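Local atomic coordinates of putative acetyltransferase (Clostridium difficile, PDB entry 3DSB), a protein that probably transfers acyl groups to an acceptor as a GNAT-type acetyltransferase. Residues Glu75-Asp78 / Trp79-Gly82; Asn132-Ala135 / Thr136-Leu140. All coordinates share one frame; numbering follows the deposited sequence.

Interaction 1: residues Glu75-Asp78 / Trp79-Gly82. With BET (trimethyl glycine), chain D.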
loop_
_atom_site.group_PDB
_atom_site.type_symbol
_atom_site.label_atom_id
_atom_site.label_comp_id
_atom_site.label_asym_id
_atom_site.label_seq_id
_atom_site.Cartn_x
_atom_site.Cartn_y
_atom_site.Cartn_z
ATOM N N GLU A 75 1.142 4.362 -1.958
ATOM C CA GLU A 75 2.274 3.458 -2.147
ATOM C C GLU A 75 3.306 4.156 -3.015
ATOM O O GLU A 75 3.051 4.427 -4.191
ATOM C CB GLU A 75 1.816 2.202 -2.900
ATOM C CG GLU A 75 2.994 1.297 -3.292
ATOM C CD GLU A 75 2.658 0.264 -4.372
ATOM O OE1 GLU A 75 1.466 0.006 -4.637
ATOM O OE2 GLU A 75 3.614 -0.265 -4.972
ATOM N N TRP A 76 4.482 4.460 -2.439
ATOM C CA TRP A 76 5.530 5.101 -3.240
ATOM C C TRP A 76 6.121 4.072 -4.208
ATOM O O TRP A 76 6.497 2.974 -3.790
ATOM C CB TRP A 76 6.643 5.648 -2.341
ATOM C CG TRP A 76 7.688 6.383 -3.154
ATOM C CD1 TRP A 76 8.960 5.956 -3.431
ATOM C CD2 TRP A 76 7.517 7.637 -3.827
ATOM N NE1 TRP A 76 9.604 6.891 -4.249
ATOM C CE2 TRP A 76 8.733 7.927 -4.498
ATOM C CE3 TRP A 76 6.445 8.548 -3.932
ATOM C CZ2 TRP A 76 8.904 9.100 -5.245
ATOM C CZ3 TRP A 76 6.633 9.718 -4.671
ATOM C CH2 TRP A 76 7.839 9.981 -5.315
ATOM N N SER A 77 6.233 4.463 -5.474
ATOM C CA SER A 77 6.956 3.689 -6.461
ATOM C C SER A 77 8.301 4.350 -6.760
ATOM O O SER A 77 8.346 5.437 -7.367
ATOM C CB SER A 77 6.147 3.572 -7.765
ATOM O OG SER A 77 6.935 2.974 -8.801
ATOM N N ASP A 78 9.394 3.690 -6.352
ATOM C CA ASP A 78 10.716 4.184 -6.705
ATOM C C ASP A 78 10.997 4.035 -8.180
ATOM O O ASP A 78 11.561 4.977 -8.797
ATOM C CB ASP A 78 11.812 3.539 -5.842
ATOM C CG ASP A 78 11.731 2.009 -5.756
ATOM O OD1 ASP A 78 10.838 1.398 -6.364
ATOM O OD2 ASP A 78 12.612 1.434 -5.076
ATOM N N TRP A 79 10.520 2.931 -8.780
ATOM C CA TRP A 79 10.725 2.751 -10.228
ATOM C C TRP A 79 10.088 3.846 -11.077
ATOM O O TRP A 79 10.630 4.218 -12.116
ATOM C CB TRP A 79 10.159 1.411 -10.705
ATOM C CG TRP A 79 10.887 0.222 -10.180
ATOM C CD1 TRP A 79 11.859 0.185 -9.207
ATOM C CD2 TRP A 79 10.662 -1.138 -10.585
ATOM N NE1 TRP A 79 12.264 -1.125 -8.998
ATOM C CE2 TRP A 79 11.563 -1.953 -9.848
ATOM C CE3 TRP A 79 9.826 -1.737 -11.557
ATOM C CZ2 TRP A 79 11.624 -3.339 -10.023
ATOM C CZ3 TRP A 79 9.876 -3.095 -11.724
ATOM C CH2 TRP A 79 10.773 -3.893 -10.971
ATOM N N ARG A 80 8.939 4.357 -10.628
ATOM C CA ARG A 80 8.166 5.335 -11.391
ATOM C C ARG A 80 8.305 6.763 -10.830
ATOM O O ARG A 80 7.758 7.691 -11.424
ATOM C CB ARG A 80 6.680 4.905 -11.449
ATOM C CG ARG A 80 6.397 3.583 -12.169
ATOM C CD ARG A 80 4.910 3.190 -11.998
ATOM N NE ARG A 80 4.612 1.867 -12.569
ATOM C CZ ARG A 80 4.304 1.651 -13.853
ATOM N NH1 ARG A 80 4.251 2.674 -14.705
ATOM N NH2 ARG A 80 4.060 0.419 -14.295
ATOM N N ASN A 81 8.991 6.924 -9.696
ATOM C CA ASN A 81 9.139 8.223 -9.033
ATOM C C ASN A 81 7.783 8.897 -8.811
ATOM O O ASN A 81 7.581 10.100 -9.102
ATOM C CB ASN A 81 10.074 9.139 -9.828
ATOM C CG ASN A 81 10.432 10.390 -9.079
ATOM O OD1 ASN A 81 10.607 10.382 -7.856
ATOM N ND2 ASN A 81 10.610 11.472 -9.832
ATOM N N GLY A 82 6.856 8.133 -8.228
ATOM C CA GLY A 82 5.530 8.697 -7.949
ATOM C C GLY A 82 4.739 7.783 -7.037
ATOM O O GLY A 82 5.200 6.682 -6.714
HETATM N N BET D . 3.910 -1.453 -10.805
HETATM C CA BET D . 4.555 -0.243 -10.192
HETATM C C BET D . 6.069 -0.177 -10.054
HETATM O O BET D . 6.605 0.242 -8.969
HETATM O OXT BET D . 6.724 -0.424 -11.103
HETATM C C1 BET D . 3.106 -2.084 -9.774
HETATM C C2 BET D . 3.018 -1.135 -11.928
HETATM C C3 BET D . 4.881 -2.438 -11.299
#
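Ser77 and Gly82 pair through their backbones where strand 65-77 turns back into strand 82-92. Ser77 N gives a bond of 2.7 Å to Gly82 O. Gly82 N returns a longer one to Ser77 O, at 3.2 Å. Two consecutive residues, Asn81 and Gly82, stand opposite Ser77 in a G1 beta bulge, and a weak bond from Asn81 N to Asp78 O spans the turn.

The Ser77 hydroxyl works in two directions. Its chi1 of 172° sets OG beside the carbonyl carbon, where it can accept Arg80 N at 3.0 Å. The same OG donates to the carboxylate atom O of the bound trimethyl glycine at 2.8 Å. Arg80, extended from CG to NE, runs past this OG and brings the edge of its guanidinium alongside the ligand's trimethylammonium end, a contact of two cationic groups and not a salt bridge, while Trp79 CE3 lies 3.4 Å from the other ligand oxygen, OXT.

Trp76 makes the aromatic contacts. Gly82 CA sits over its six-membered ring, 4.0 Å from the centroid, in a CH-pi contact; Gly82 O also lies over this indole's face, and Asn81 OD1 reaches the ring edge at CZ2. The indole's polar atom, NE1, is hydrogen-bonded to Gly44 O of the second subunit.

Because one serine hydroxyl joins the turn's backbone to the ligand carboxylate, the turn and this side of the pocket are probably coupled through it.

Interaction 2: residues Asn132-Ala135 / Thr136-Leu140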
loop_
_atom_site.group_PDB
_atom_site.type_symbol
_atom_site.label_atom_id
_atom_site.label_comp_id
_atom_site.label_asym_id
_atom_site.label_seq_id
_atom_site.Cartn_x
_atom_site.Cartn_y
_atom_site.Cartn_z
ATOM N N ASN A 132 -20.342 -8.210 -6.311
ATOM C CA ASN A 132 -20.784 -6.984 -6.963
ATOM C C ASN A 132 -19.669 -5.996 -7.298
ATOM O O ASN A 132 -19.891 -5.030 -8.029
ATOM C CB ASN A 132 -21.833 -6.301 -6.106
ATOM C CG ASN A 132 -23.046 -7.178 -5.871
ATOM O OD1 ASN A 132 -23.377 -7.490 -4.733
ATOM N ND2 ASN A 132 -23.686 -7.609 -6.947
ATOM N N ALA A 133 -18.477 -6.275 -6.770
ATOM C CA ALA A 133 -17.309 -5.372 -6.952
ATOM C C ALA A 133 -16.944 -5.184 -8.409
ATOM O O ALA A 133 -16.768 -4.060 -8.866
ATOM C CB ALA A 133 -16.072 -5.888 -6.166
ATOM N N LYS A 134 -16.850 -6.270 -9.160
ATOM C CA LYS A 134 -16.409 -6.169 -10.538
ATOM C C LYS A 134 -17.253 -5.199 -11.369
ATOM O O LYS A 134 -16.716 -4.315 -12.010
ATOM C CB LYS A 134 -16.359 -7.543 -11.208
ATOM C CG LYS A 134 -15.467 -7.572 -12.429
ATOM C CD LYS A 134 -15.272 -8.993 -12.910
ATOM C CE LYS A 134 -14.632 -9.036 -14.297
ATOM N NZ LYS A 134 -14.877 -10.362 -14.966
ATOM N N ALA A 135 -18.574 -5.342 -11.321
ATOM C CA ALA A 135 -19.471 -4.472 -12.089
ATOM C C ALA A 135 -19.392 -3.037 -11.601
ATOM O O ALA A 135 -19.407 -2.103 -12.399
ATOM C CB ALA A 135 -20.921 -4.974 -12.007
ATOM N N THR A 136 -19.364 -2.868 -10.282
ATOM C CA THR A 136 -19.276 -1.537 -9.697
ATOM C C THR A 136 -18.005 -0.821 -10.147
ATOM O O THR A 136 -18.063 0.324 -10.585
ATOM C CB THR A 136 -19.328 -1.616 -8.171
ATOM O OG1 THR A 136 -20.639 -2.046 -7.773
ATOM C CG2 THR A 136 -19.013 -0.262 -7.530
ATOM N N TYR A 137 -16.858 -1.489 -10.032
ATOM C CA TYR A 137 -15.616 -0.818 -10.435
ATOM C C TYR A 137 -15.485 -0.656 -11.934
ATOM O O TYR A 137 -14.982 0.372 -12.428
ATOM C CB TYR A 137 -14.386 -1.519 -9.856
ATOM C CG TYR A 137 -14.423 -1.525 -8.361
ATOM C CD1 TYR A 137 -14.793 -0.379 -7.641
ATOM C CD2 TYR A 137 -14.107 -2.693 -7.655
ATOM C CE1 TYR A 137 -14.849 -0.402 -6.253
ATOM C CE2 TYR A 137 -14.142 -2.723 -6.281
ATOM C CZ TYR A 137 -14.495 -1.580 -5.574
ATOM O OH TYR A 137 -14.543 -1.623 -4.205
ATOM N N GLU A 138 -15.931 -1.659 -12.689
ATOM C CA GLU A 138 -15.904 -1.533 -14.151
ATOM C C GLU A 138 -16.675 -0.322 -14.651
ATOM O O GLU A 138 -16.262 0.352 -15.580
ATOM C CB GLU A 138 -16.470 -2.776 -14.808
ATOM C CG GLU A 138 -15.421 -3.562 -15.517
ATOM C CD GLU A 138 -14.780 -4.629 -14.669
ATOM O OE1 GLU A 138 -14.815 -5.799 -15.163
ATOM O OE2 GLU A 138 -14.244 -4.304 -13.554
ATOM N N SER A 139 -17.791 -0.025 -14.008
ATOM C CA SER A 139 -18.577 1.149 -14.402
ATOM C C SER A 139 -17.834 2.460 -14.117
ATOM O O SER A 139 -18.197 3.530 -14.646
ATOM C CB SER A 139 -19.952 1.134 -13.730
ATOM O OG SER A 139 -20.785 0.186 -14.378
ATOM N N LEU A 140 -16.818 2.381 -13.252
ATOM C CA LEU A 140 -15.979 3.527 -12.941
ATOM C C LEU A 140 -14.620 3.480 -13.678
ATOM O O LEU A 140 -13.685 4.203 -13.321
ATOM C CB LEU A 140 -15.775 3.613 -11.422
ATOM C CG LEU A 140 -17.044 4.056 -10.661
ATOM C CD1 LEU A 140 -16.954 3.538 -9.238
ATOM C CD2 LEU A 140 -17.159 5.562 -10.706
HETATM O O HOH W 1 -20.353 -2.687 -14.900
#
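Tyr137 CG lies anti to its own carbonyl carbon (chi1 -60°), which swings the phenol back along the helix onto Ala133, whose CB meets ring atom CE2 at 3.7 Å. The chain of Glu138 is instead bent sharply at its second torsion (chi2 92°), folding the carboxylate back over the preceding turn. There it crosses Lys134 obliquely, and OE1 rests against the lysine's aliphatic stem, 3.3 Å from CG. The lysine runs extended beyond CG and carries its ammonium past this point: NZ stands 4.6 Å from Glu138 OE1, beyond salt-bridge range, so any attraction between the charges is probably modest. Glu138 OE2 also comes near Lys134 O, a meeting of two acceptors that should be mildly unfavourable.

These groups sit on the short helix 133-138, which follows strand 119-127 in the GNAT fold and leads towards strand 143-152. Its backbone forms successive i to i+4 bonds, the straightest from Tyr137 N to Ala133 O at 2.8 Å with an N-H...O angle of 174°. Thr136 N bonds to Asn132 O, and the threonine OG1 approaches the same oxygen at 3.1 Å. Before the first turn, Asn130 OD1 accepts the N-H of Asn132 and, weakly, that of Ala133.

Towards the far end, Ala135 O takes the N-H of Ser139 at 3.1 Å and a further bond of 2.7 Å from a water. That water also bonds to Ser139 OG, bridging the hydroxyl to the carbonyl one turn back. Inward, Ala133 packs on Val126 and Tyr137 on Leu124, both of strand 119-127, while the ring of Tyr150 of the second subunit meets the Tyr137 ring.

Overall arrangement
Interaction 1 is the buried end of a beta hairpin joining strands 65-77 and 82-92, whereas interaction 2 is a largely surface-lying helical segment later in the chain. Their centres are 26 Å apart and their nearest atoms about 16 Å, so they do not touch, and they hold different secondary elements. Strand 119-127 relates them: it pairs with 82-92 in the sheet and carries residues against which helix 133-138 packs. Chemically, the turn combines cross-strand backbone bonds with ligand contacts, while the helix relies on regular backbone bonds, a water bridge and a lysine stem packed against a glutamate without a salt bridge. Both reach the second subunit, the turn through several hydrogen bonds and the helix through aromatic and other side-chain packing.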